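Local coordinates for protein adenylyltransferase and sulfurtransferase uba4 (PDB 6YUB) that probably adenylates and then sulfurates a ubiquitin-like sulfur carrier for tRNA thiolation and molybdenum cofactor synthesis, this chain being its ThiF-family adenylyltransferase part, at residues S286-L290 with D291-S295; P171-Q174 with G175-N178; S142-C145 with V146-K150; F111-P115 with Q116-Q120. All blocks are in the same frame, centred on the assembly; numbering follows the deposited sequence.

Contact 1. Residues S286-L290 with D291-S295; sequences STLTL and DGIKS
The N-terminal cap of helix 290-294 joins Thr289 to Gly292 and Leu288 to Ile293. Thr289 is the N-cap residue, and its OG1 takes the amide of Gly292 at 3.0 Å from Gly292 N. A first torsion of 68° sets OG1 between the backbone N and the carbonyl carbon, and this turns the hydroxyl into the first turn. Because the third helical residue is a glycine, no side chain can return the bond, and the full capping box is not formed. The main chain carries on from there, Ile293 N donating to Thr289 O at 3.1 Å and Lys294 N to Leu290 O.

On the buried flank, Leu288 brings its CD1 branch obliquely across the end of Ile293, 3.5 Å from Ile293 CD1. Ile293 also meets Leu140 and Leu147 of helix 135-148 and the side chain of Tyr300; with an alanine here, Leu288 CD1 would probably lose its apolar partner and a gap would open toward Leu140 and Leu147. Farther out, Lys294 NZ reaches back to Asp291 OD1 in a weak salt bridge of 3.4 Å, and Ser295 OG donates to Asp291 O at 2.8 Å. The apolar contact between the residue before the N-cap and the fourth helical residue is a hydrophobic staple, here set beside a threonine N-cap and close to the four-cysteine zinc site.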
loop_
_atom_site.group_PDB
_atom_site.type_symbol
_atom_site.label_atom_id
_atom_site.label_comp_id
_atom_site.label_asym_id
_atom_site.label_seq_id
_atom_site.Cartn_x
_atom_site.Cartn_y
_atom_site.Cartn_z
ATOM N N SER B 286 3.476 -31.725 -19.513
ATOM C CA SER B 286 4.463 -31.377 -18.501
ATOM C C SER B 286 5.193 -32.628 -18.028
ATOM O O SER B 286 4.586 -33.681 -17.821
ATOM C CB SER B 286 3.794 -30.680 -17.317
ATOM O OG SER B 286 4.762 -30.232 -16.390
ATOM N N THR B 287 6.508 -32.509 -17.868
ATOM C CA THR B 287 7.330 -33.585 -17.330
ATOM C C THR B 287 7.816 -33.284 -15.916
ATOM O O THR B 287 8.626 -34.043 -15.371
ATOM C CB THR B 287 8.521 -33.856 -18.253
ATOM O OG1 THR B 287 9.151 -32.618 -18.603
ATOM C CG2 THR B 287 8.058 -34.569 -19.516
ATOM N N LEU B 288 7.348 -32.192 -15.316
ATOM C CA LEU B 288 7.657 -31.897 -13.925
ATOM C C LEU B 288 6.940 -32.890 -13.020
ATOM O O LEU B 288 5.750 -33.167 -13.203
ATOM C CB LEU B 288 7.241 -30.467 -13.590
ATOM C CG LEU B 288 7.172 -30.060 -12.118
ATOM C CD1 LEU B 288 8.557 -29.980 -11.503
ATOM C CD2 LEU B 288 6.436 -28.730 -11.974
ATOM N N THR B 289 7.668 -33.428 -12.042
ATOM C CA THR B 289 7.113 -34.409 -11.126
ATOM C C THR B 289 7.655 -34.158 -9.726
ATOM O O THR B 289 8.676 -33.493 -9.544
ATOM C CB THR B 289 7.444 -35.849 -11.556
ATOM O OG1 THR B 289 8.854 -36.079 -11.423
ATOM C CG2 THR B 289 7.031 -36.092 -13.003
ATOM N N LEU B 290 6.955 -34.711 -8.732
ATOM C CA LEU B 290 7.418 -34.610 -7.350
ATOM C C LEU B 290 8.731 -35.359 -7.154
ATOM O O LEU B 290 9.618 -34.886 -6.432
ATOM C CB LEU B 290 6.347 -35.143 -6.402
ATOM C CG LEU B 290 5.061 -34.313 -6.342
ATOM C CD1 LEU B 290 3.934 -35.095 -5.692
ATOM C CD2 LEU B 290 5.306 -33.009 -5.602
ATOM N N ASP B 291 8.879 -36.524 -7.798
ATOM C CA ASP B 291 10.140 -37.254 -7.732
ATOM C C ASP B 291 11.280 -36.429 -8.317
ATOM O O ASP B 291 12.380 -36.386 -7.752
ATOM C CB ASP B 291 10.023 -38.585 -8.476
ATOM C CG ASP B 291 9.108 -39.567 -7.774
ATOM O OD1 ASP B 291 8.942 -39.454 -6.537
ATOM O OD2 ASP B 291 8.559 -40.454 -8.460
ATOM N N GLY B 292 11.040 -35.772 -9.454
ATOM C CA GLY B 292 12.086 -34.966 -10.058
ATOM C C GLY B 292 12.546 -33.845 -9.148
ATOM O O GLY B 292 13.748 -33.630 -8.959
ATOM N N ILE B 293 11.595 -33.111 -8.571
ATOM C CA ILE B 293 11.944 -31.996 -7.695
ATOM C C ILE B 293 12.821 -32.476 -6.547
ATOM O O ILE B 293 13.825 -31.838 -6.205
ATOM C CB ILE B 293 10.669 -31.297 -7.182
ATOM C CG1 ILE B 293 10.034 -30.482 -8.314
ATOM C CG2 ILE B 293 10.991 -30.418 -5.982
ATOM C CD1 ILE B 293 8.646 -29.954 -7.997
ATOM N N LYS B 294 12.465 -33.610 -5.942
ATOM C CA LYS B 294 13.271 -34.157 -4.856
ATOM C C LYS B 294 14.694 -34.460 -5.305
ATOM O O LYS B 294 15.639 -34.316 -4.519
ATOM C CB LYS B 294 12.628 -35.439 -4.322
ATOM C CG LYS B 294 11.468 -35.237 -3.376
ATOM C CD LYS B 294 10.496 -36.426 -3.430
ATOM C CE LYS B 294 11.209 -37.769 -3.316
ATOM N NZ LYS B 294 10.248 -38.911 -3.434
ATOM N N SER B 295 14.869 -34.880 -6.555
ATOM C CA SER B 295 16.148 -35.374 -7.042
ATOM C C SER B 295 16.981 -34.304 -7.734
ATOM O O SER B 295 18.036 -34.623 -8.287
ATOM C CB SER B 295 15.921 -36.544 -8.003
ATOM O OG SER B 295 14.976 -37.462 -7.480
#

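Contact 2. Residues P171-Q174 with G175-N178; sequences PTPQ and GVVN
Val176 overlaps Thr172 at about a right angle, the methyl CG2 of Thr172 lying 3.9 Å from Val176 CB. That methyl is placed by the first torsion of Thr172, which sets CG2 opposite the backbone N and leaves OG1 beside it. The CG2 branch of the valine lies 4.0 Å from Pro173 CB, so the isopropyl group touches both residues. These apolar touches brace a reversal of the chain whose own hydrogen bond is weak: Val176 N to Pro173 O, straight at 165° but 3.3 Å long.

Pro173 O has a second donor in the guanidinium of Arg275. NH1 of that arginine also donates to Val176 O and its NH2 to Thr172 O, so one side chain ties both arms of the reversal.

At the bend, Gln174 extends its chain away from the turn toward the loops of the zinc site, with CG anti to the backbone N (chi1 -175°), and hands its NE2 to Ala281 O and Leu288 O. Its side chain lies about 5 Å from that of Cys282, a zinc ligand, and the backbones of Gly175 and Cys282 are hydrogen-bonded. The backbone of Gly175 runs at a positive phi of 91°, where any CB would be pressed against the carbonyl O of Gln174. The result is a type II beta turn from Pro173 to Val176 with glycine in its third position, set in the loop between strand 161-167 and helix 185-188 beside the zinc site.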
loop_
_atom_site.group_PDB
_atom_site.type_symbol
_atom_site.label_atom_id
_atom_site.label_comp_id
_atom_site.label_asym_id
_atom_site.label_seq_id
_atom_site.Cartn_x
_atom_site.Cartn_y
_atom_site.Cartn_z
ATOM N N PRO B 171 -7.473 -24.440 -7.558
ATOM C CA PRO B 171 -6.448 -25.306 -8.160
ATOM C C PRO B 171 -7.009 -26.198 -9.256
ATOM O O PRO B 171 -8.144 -26.672 -9.177
ATOM C CB PRO B 171 -5.930 -26.127 -6.969
ATOM C CG PRO B 171 -7.029 -26.066 -5.956
ATOM C CD PRO B 171 -7.653 -24.711 -6.118
ATOM N N THR B 172 -6.187 -26.423 -10.282
ATOM C CA THR B 172 -6.531 -27.297 -11.403
ATOM C C THR B 172 -5.399 -28.302 -11.603
ATOM O O THR B 172 -4.216 -27.895 -11.634
ATOM C CB THR B 172 -6.748 -26.503 -12.688
ATOM O OG1 THR B 172 -7.734 -25.490 -12.469
ATOM C CG2 THR B 172 -7.205 -27.424 -13.814
ATOM N N PRO B 173 -5.692 -29.590 -11.770
ATOM C CA PRO B 173 -4.618 -30.579 -11.926
ATOM C C PRO B 173 -3.659 -30.233 -13.060
ATOM O O PRO B 173 -4.037 -29.628 -14.069
ATOM C CB PRO B 173 -5.374 -31.885 -12.213
ATOM C CG PRO B 173 -6.707 -31.693 -11.571
ATOM C CD PRO B 173 -7.027 -30.221 -11.703
ATOM N N GLN B 174 -2.407 -30.639 -12.875
ATOM C CA GLN B 174 -1.371 -30.439 -13.879
ATOM C C GLN B 174 -1.780 -31.056 -15.211
ATOM O O GLN B 174 -2.288 -32.180 -15.261
ATOM C CB GLN B 174 -0.065 -31.063 -13.379
ATOM C CG GLN B 174 1.151 -30.851 -14.255
ATOM C CD GLN B 174 2.320 -31.731 -13.829
ATOM O OE1 GLN B 174 2.124 -32.827 -13.300
ATOM N NE2 GLN B 174 3.540 -31.251 -14.049
ATOM N N GLY B 175 -1.567 -30.309 -16.294
ATOM C CA GLY B 175 -1.801 -30.809 -17.631
ATOM C C GLY B 175 -3.189 -30.570 -18.190
ATOM O O GLY B 175 -3.382 -30.719 -19.405
ATOM N N VAL B 176 -4.160 -30.214 -17.355
ATOM C CA VAL B 176 -5.520 -29.971 -17.826
ATOM C C VAL B 176 -5.556 -28.612 -18.513
ATOM O O VAL B 176 -5.297 -27.580 -17.884
ATOM C CB VAL B 176 -6.528 -30.035 -16.670
ATOM C CG1 VAL B 176 -7.929 -29.716 -17.160
ATOM C CG2 VAL B 176 -6.486 -31.410 -16.013
ATOM N N VAL B 177 -5.870 -28.609 -19.809
ATOM C CA VAL B 177 -5.881 -27.372 -20.583
ATOM C C VAL B 177 -7.084 -27.326 -21.519
ATOM O O VAL B 177 -7.130 -26.507 -22.445
ATOM C CB VAL B 177 -4.570 -27.210 -21.380
ATOM C CG1 VAL B 177 -3.384 -27.072 -20.438
ATOM C CG2 VAL B 177 -4.370 -28.395 -22.326
ATOM N N ASN B 178 -8.063 -28.199 -21.285
ATOM C CA ASN B 178 -9.307 -28.181 -22.040
ATOM C C ASN B 178 -10.399 -27.377 -21.340
ATOM O O ASN B 178 -11.586 -27.561 -21.640
ATOM C CB ASN B 178 -9.789 -29.611 -22.305
ATOM C CG ASN B 178 -10.151 -30.352 -21.036
ATOM O OD1 ASN B 178 -9.595 -30.090 -19.969
ATOM N ND2 ASN B 178 -11.084 -31.290 -21.147
#

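Contact 3. Residues S142-C145 with V146-K150; sequences SDVC and VLLGK
The peptide carbonyl of Cys145 is the flat group at which the last helical turn closes: Lys150 N comes in 23° out of its plane, 2.9 Å from Cys145 O. Beside that peptide, the thiol of Cys145 lies alongside the root of the lysine, SG 4.1 Å from Lys150 CB, before the lysine chain bends at its second torsion and carries NZ off to Lys123 O and Trp125 O. Two carbonyls further back are partly covered by aliphatic groups: Val146 CG2 rests 3.5 Å from Ser142 O, and Leu147 CG 3.4 Å from Asp143 O.

The bond from Lys150 N to Cys145 O runs from residue i+5 back to residue i, the 6→1 bond. With the weak one from Gly149 N to Val146 O, at 3.4 Å, it forms a Schellman motif. Gly149 carries the positive phi, 62°, that lets the chain leave helix 135-148 and run on into strand 152-158 of a Rossmann-type beta-alpha-beta unit.

One helical turn apart, Val144 and Leu148 lie side by side and point the same way, with Val144 CG1 3.7 Å from Leu148 CD1. The valine reaches its partner with the branch set opposite the backbone N, while the second methyl, CG2, stands beside that N. Val144 also packs on Ala118 and Ile122 of helix 118-122. On another flank of the helix, Val146 touches the zinc ligand Cys184, and Asp143 OD2 is held by a salt bridge to Arg186 and a hydrogen bond with Tyr300 OH.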
loop_
_atom_site.group_PDB
_atom_site.type_symbol
_atom_site.label_atom_id
_atom_site.label_comp_id
_atom_site.label_asym_id
_atom_site.label_seq_id
_atom_site.Cartn_x
_atom_site.Cartn_y
_atom_site.Cartn_z
ATOM N N SER B 142 5.667 -22.568 -6.242
ATOM C CA SER B 142 4.677 -22.640 -7.312
ATOM C C SER B 142 4.588 -24.050 -7.885
ATOM O O SER B 142 3.499 -24.633 -7.984
ATOM C CB SER B 142 5.021 -21.634 -8.409
ATOM O OG SER B 142 3.930 -21.442 -9.289
ATOM N N ASP B 143 5.733 -24.623 -8.264
ATOM C CA ASP B 143 5.741 -25.974 -8.814
ATOM C C ASP B 143 5.036 -26.955 -7.885
ATOM O O ASP B 143 4.133 -27.690 -8.307
ATOM C CB ASP B 143 7.183 -26.410 -9.081
ATOM C CG ASP B 143 7.817 -25.644 -10.231
ATOM O OD1 ASP B 143 7.086 -24.895 -10.922
ATOM O OD2 ASP B 143 9.039 -25.783 -10.444
ATOM N N VAL B 144 5.416 -26.962 -6.603
ATOM C CA VAL B 144 4.846 -27.919 -5.661
ATOM C C VAL B 144 3.353 -27.674 -5.479
ATOM O O VAL B 144 2.559 -28.620 -5.390
ATOM C CB VAL B 144 5.604 -27.849 -4.321
ATOM C CG1 VAL B 144 4.899 -28.676 -3.259
ATOM C CG2 VAL B 144 7.040 -28.314 -4.504
ATOM N N CYS B 145 2.942 -26.406 -5.416
ATOM C CA CYS B 145 1.520 -26.102 -5.306
ATOM C C CYS B 145 0.745 -26.638 -6.503
ATOM O O CYS B 145 -0.361 -27.170 -6.351
ATOM C CB CYS B 145 1.321 -24.593 -5.166
ATOM S SG CYS B 145 1.752 -23.980 -3.524
ATOM N N VAL B 146 1.310 -26.504 -7.706
ATOM C CA VAL B 146 0.659 -27.060 -8.886
ATOM C C VAL B 146 0.526 -28.569 -8.759
ATOM O O VAL B 146 -0.537 -29.138 -9.045
ATOM C CB VAL B 146 1.439 -26.660 -10.154
ATOM C CG1 VAL B 146 1.068 -27.571 -11.314
ATOM C CG2 VAL B 146 1.170 -25.202 -10.495
ATOM N N LEU B 147 1.591 -29.243 -8.320
ATOM C CA LEU B 147 1.572 -30.698 -8.288
ATOM C C LEU B 147 0.670 -31.232 -7.184
ATOM O O LEU B 147 0.049 -32.289 -7.354
ATOM C CB LEU B 147 2.991 -31.238 -8.118
ATOM C CG LEU B 147 3.961 -30.993 -9.272
ATOM C CD1 LEU B 147 5.343 -31.530 -8.927
ATOM C CD2 LEU B 147 3.451 -31.621 -10.560
ATOM N N LEU B 148 0.577 -30.526 -6.053
ATOM C CA LEU B 148 -0.245 -30.966 -4.939
ATOM C C LEU B 148 -1.609 -30.287 -4.905
ATOM O O LEU B 148 -2.361 -30.476 -3.943
ATOM C CB LEU B 148 0.491 -30.733 -3.614
ATOM C CG LEU B 148 1.769 -31.552 -3.406
ATOM C CD1 LEU B 148 2.431 -31.188 -2.087
ATOM C CD2 LEU B 148 1.477 -33.049 -3.467
ATOM N N GLY B 149 -1.944 -29.502 -5.923
ATOM C CA GLY B 149 -3.254 -28.883 -6.001
ATOM C C GLY B 149 -3.558 -27.919 -4.872
ATOM O O GLY B 149 -4.541 -28.100 -4.149
ATOM N N LYS B 150 -2.733 -26.884 -4.720
ATOM C CA LYS B 150 -2.898 -25.914 -3.654
ATOM C C LYS B 150 -3.025 -24.508 -4.225
ATOM O O LYS B 150 -2.339 -24.175 -5.196
ATOM C CB LYS B 150 -1.702 -25.950 -2.681
ATOM C CG LYS B 150 -1.382 -27.322 -2.128
ATOM C CD LYS B 150 -2.302 -27.688 -0.976
ATOM C CE LYS B 150 -2.268 -29.186 -0.706
ATOM N NZ LYS B 150 -2.620 -29.522 0.697
#

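Contact 4. Residues F111-P115 with Q116-Q120; sequences FDLTP and QNAAQ
Phe111 slides past Asn117 in the opposite direction, its CD1 4.0 Å from Asn117 ND2 and its ring plane turned 53° from the amide. The next residue, Asp112, takes part through its backbone: Asn117 ND2 donates to Asp112 O at 3.0 Å, a bond lying in the plane of that carbonyl. Leu113 brings its branched end over the start of the helix, CD2 resting 4.2 Å from Ala118 CB.

Thr114 is held through its amide, its carbonyl and its hydroxyl. Its amide gives Asn117 OD1 a short bond, 2.7 Å from Thr114 N, that is nearly straight at 168°. Thr114 O receives Asn117 N from above the carbonyl plane, and Ala118 N more weakly, while Thr114 OG1 accepts a weak bond from Gln116 N in a loose ST turn. Asn117 folds its amide back onto the loop because CG sits between the backbone N and the carbonyl carbon (chi1 64°), so both ends of the amide serve the preceding segment and neither caps the helix. A leucine in its place would keep the bulk but would probably leave Asp112 O and Thr114 N without their mates and the loop freer to move.

Pro115 ends the segment, and a water links Pro115 O, at 2.8 Å, to Ala119 N. The loop thus carries the chain from strand 105-109, an outermost strand of the sheet within this chain, into helix 118-122, with Leu113 and Pro115 laid on Leu140 of helix 135-148 and Gln116 NE2 bonded to Lys294 O of helix 290-294.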
loop_
_atom_site.group_PDB
_atom_site.type_symbol
_atom_site.label_atom_id
_atom_site.label_comp_id
_atom_site.label_asym_id
_atom_site.label_seq_id
_atom_site.Cartn_x
_atom_site.Cartn_y
_atom_site.Cartn_z
ATOM N N PHE B 111 13.286 -24.973 10.252
ATOM C CA PHE B 111 14.325 -25.293 9.280
ATOM C C PHE B 111 13.909 -24.771 7.909
ATOM O O PHE B 111 12.730 -24.508 7.650
ATOM C CB PHE B 111 14.602 -26.801 9.221
ATOM C CG PHE B 111 13.359 -27.645 9.172
ATOM C CD1 PHE B 111 12.755 -27.950 7.963
ATOM C CD2 PHE B 111 12.797 -28.141 10.339
ATOM C CE1 PHE B 111 11.614 -28.728 7.918
ATOM C CE2 PHE B 111 11.659 -28.918 10.301
ATOM C CZ PHE B 111 11.065 -29.213 9.088
ATOM N N ASP B 112 14.901 -24.635 7.034
ATOM C CA ASP B 112 14.671 -24.095 5.703
ATOM C C ASP B 112 13.808 -25.032 4.869
ATOM O O ASP B 112 13.951 -26.258 4.931
ATOM C CB ASP B 112 16.005 -23.869 4.986
ATOM C CG ASP B 112 16.873 -22.839 5.671
ATOM O OD1 ASP B 112 16.373 -22.143 6.580
ATOM O OD2 ASP B 112 18.064 -22.732 5.300
ATOM N N LEU B 113 12.912 -24.443 4.082
ATOM C CA LEU B 113 12.231 -25.189 3.032
ATOM C C LEU B 113 13.193 -25.420 1.872
ATOM O O LEU B 113 13.940 -24.521 1.476
ATOM C CB LEU B 113 10.992 -24.432 2.558
ATOM C CG LEU B 113 10.117 -25.140 1.523
ATOM C CD1 LEU B 113 8.659 -25.140 1.959
ATOM C CD2 LEU B 113 10.262 -24.485 0.156
ATOM N N THR B 114 13.187 -26.636 1.343
ATOM C CA THR B 114 14.108 -26.996 0.268
ATOM C C THR B 114 13.412 -27.895 -0.746
ATOM O O THR B 114 12.320 -28.406 -0.473
ATOM C CB THR B 114 15.343 -27.719 0.818
ATOM O OG1 THR B 114 14.965 -29.027 1.264
ATOM C CG2 THR B 114 15.955 -26.947 1.979
ATOM N N PRO B 115 14.009 -28.123 -1.918
ATOM C CA PRO B 115 13.403 -29.071 -2.868
ATOM C C PRO B 115 13.230 -30.465 -2.293
ATOM O O PRO B 115 12.358 -31.207 -2.760
ATOM C CB PRO B 115 14.380 -29.064 -4.054
ATOM C CG PRO B 115 15.076 -27.724 -3.963
ATOM C CD PRO B 115 15.193 -27.443 -2.482
ATOM N N GLN B 116 14.024 -30.841 -1.287
ATOM C CA GLN B 116 13.943 -32.172 -0.699
ATOM C C GLN B 116 12.830 -32.311 0.336
ATOM O O GLN B 116 12.437 -33.440 0.654
ATOM C CB GLN B 116 15.277 -32.544 -0.037
ATOM C CG GLN B 116 16.381 -32.932 -1.006
ATOM C CD GLN B 116 16.880 -31.761 -1.828
ATOM O OE1 GLN B 116 17.135 -30.678 -1.298
ATOM N NE2 GLN B 116 17.012 -31.968 -3.141
ATOM N N ASN B 117 12.316 -31.202 0.873
ATOM C CA ASN B 117 11.260 -31.273 1.871
ATOM C C ASN B 117 10.033 -30.431 1.538
ATOM O O ASN B 117 9.104 -30.385 2.347
ATOM C CB ASN B 117 11.788 -30.839 3.248
ATOM C CG ASN B 117 12.223 -29.381 3.272
ATOM O OD1 ASN B 117 11.696 -28.535 2.528
ATOM N ND2 ASN B 117 13.185 -29.073 4.129
ATOM N N ALA B 118 10.000 -29.770 0.380
ATOM C CA ALA B 118 8.890 -28.871 0.079
ATOM C C ALA B 118 7.558 -29.608 0.146
ATOM O O ALA B 118 6.605 -29.137 0.780
ATOM C CB ALA B 118 9.091 -28.231 -1.293
ATOM N N ALA B 119 7.479 -30.782 -0.487
ATOM C CA ALA B 119 6.218 -31.510 -0.537
ATOM C C ALA B 119 5.774 -31.948 0.852
ATOM O O ALA B 119 4.580 -31.893 1.178
ATOM C CB ALA B 119 6.343 -32.713 -1.469
ATOM N N GLN B 120 6.720 -32.383 1.692
ATOM C CA GLN B 120 6.364 -32.776 3.052
ATOM C C GLN B 120 5.747 -31.610 3.815
ATOM O O GLN B 120 4.767 -31.787 4.546
ATOM C CB GLN B 120 7.593 -33.292 3.796
ATOM C CG GLN B 120 8.273 -34.469 3.142
ATOM C CD GLN B 120 9.698 -34.648 3.630
ATOM O OE1 GLN B 120 10.643 -34.597 2.842
ATOM N NE2 GLN B 120 9.859 -34.868 4.938
HETATM O O HOH W 1 9.794 -32.099 -2.008
#

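How the contacts relate
From the N terminus the chain meets contact 4, 3, 2 and then 1; each closes before the next opens, so none nest or cross. Contact 4 closes the loop leading into helix 118-122, contact 3 ends helix 135-148, contact 2 reverses the loop after strand 161-167, and contact 1 starts helix 290-294. Contacts 1 and 3 each touch all the others: Leu148 CD1 nears Ala119 O of contact 4, Pro171 of contact 2 packs on Gly149, Leu288 meets Asp143, and Leu290 meets Ala119. Contacts 2 and 4 stay apart, their nearest atoms about 13 Å distant. Together they tie helices of the Rossmann-type core to the zinc-bearing loops.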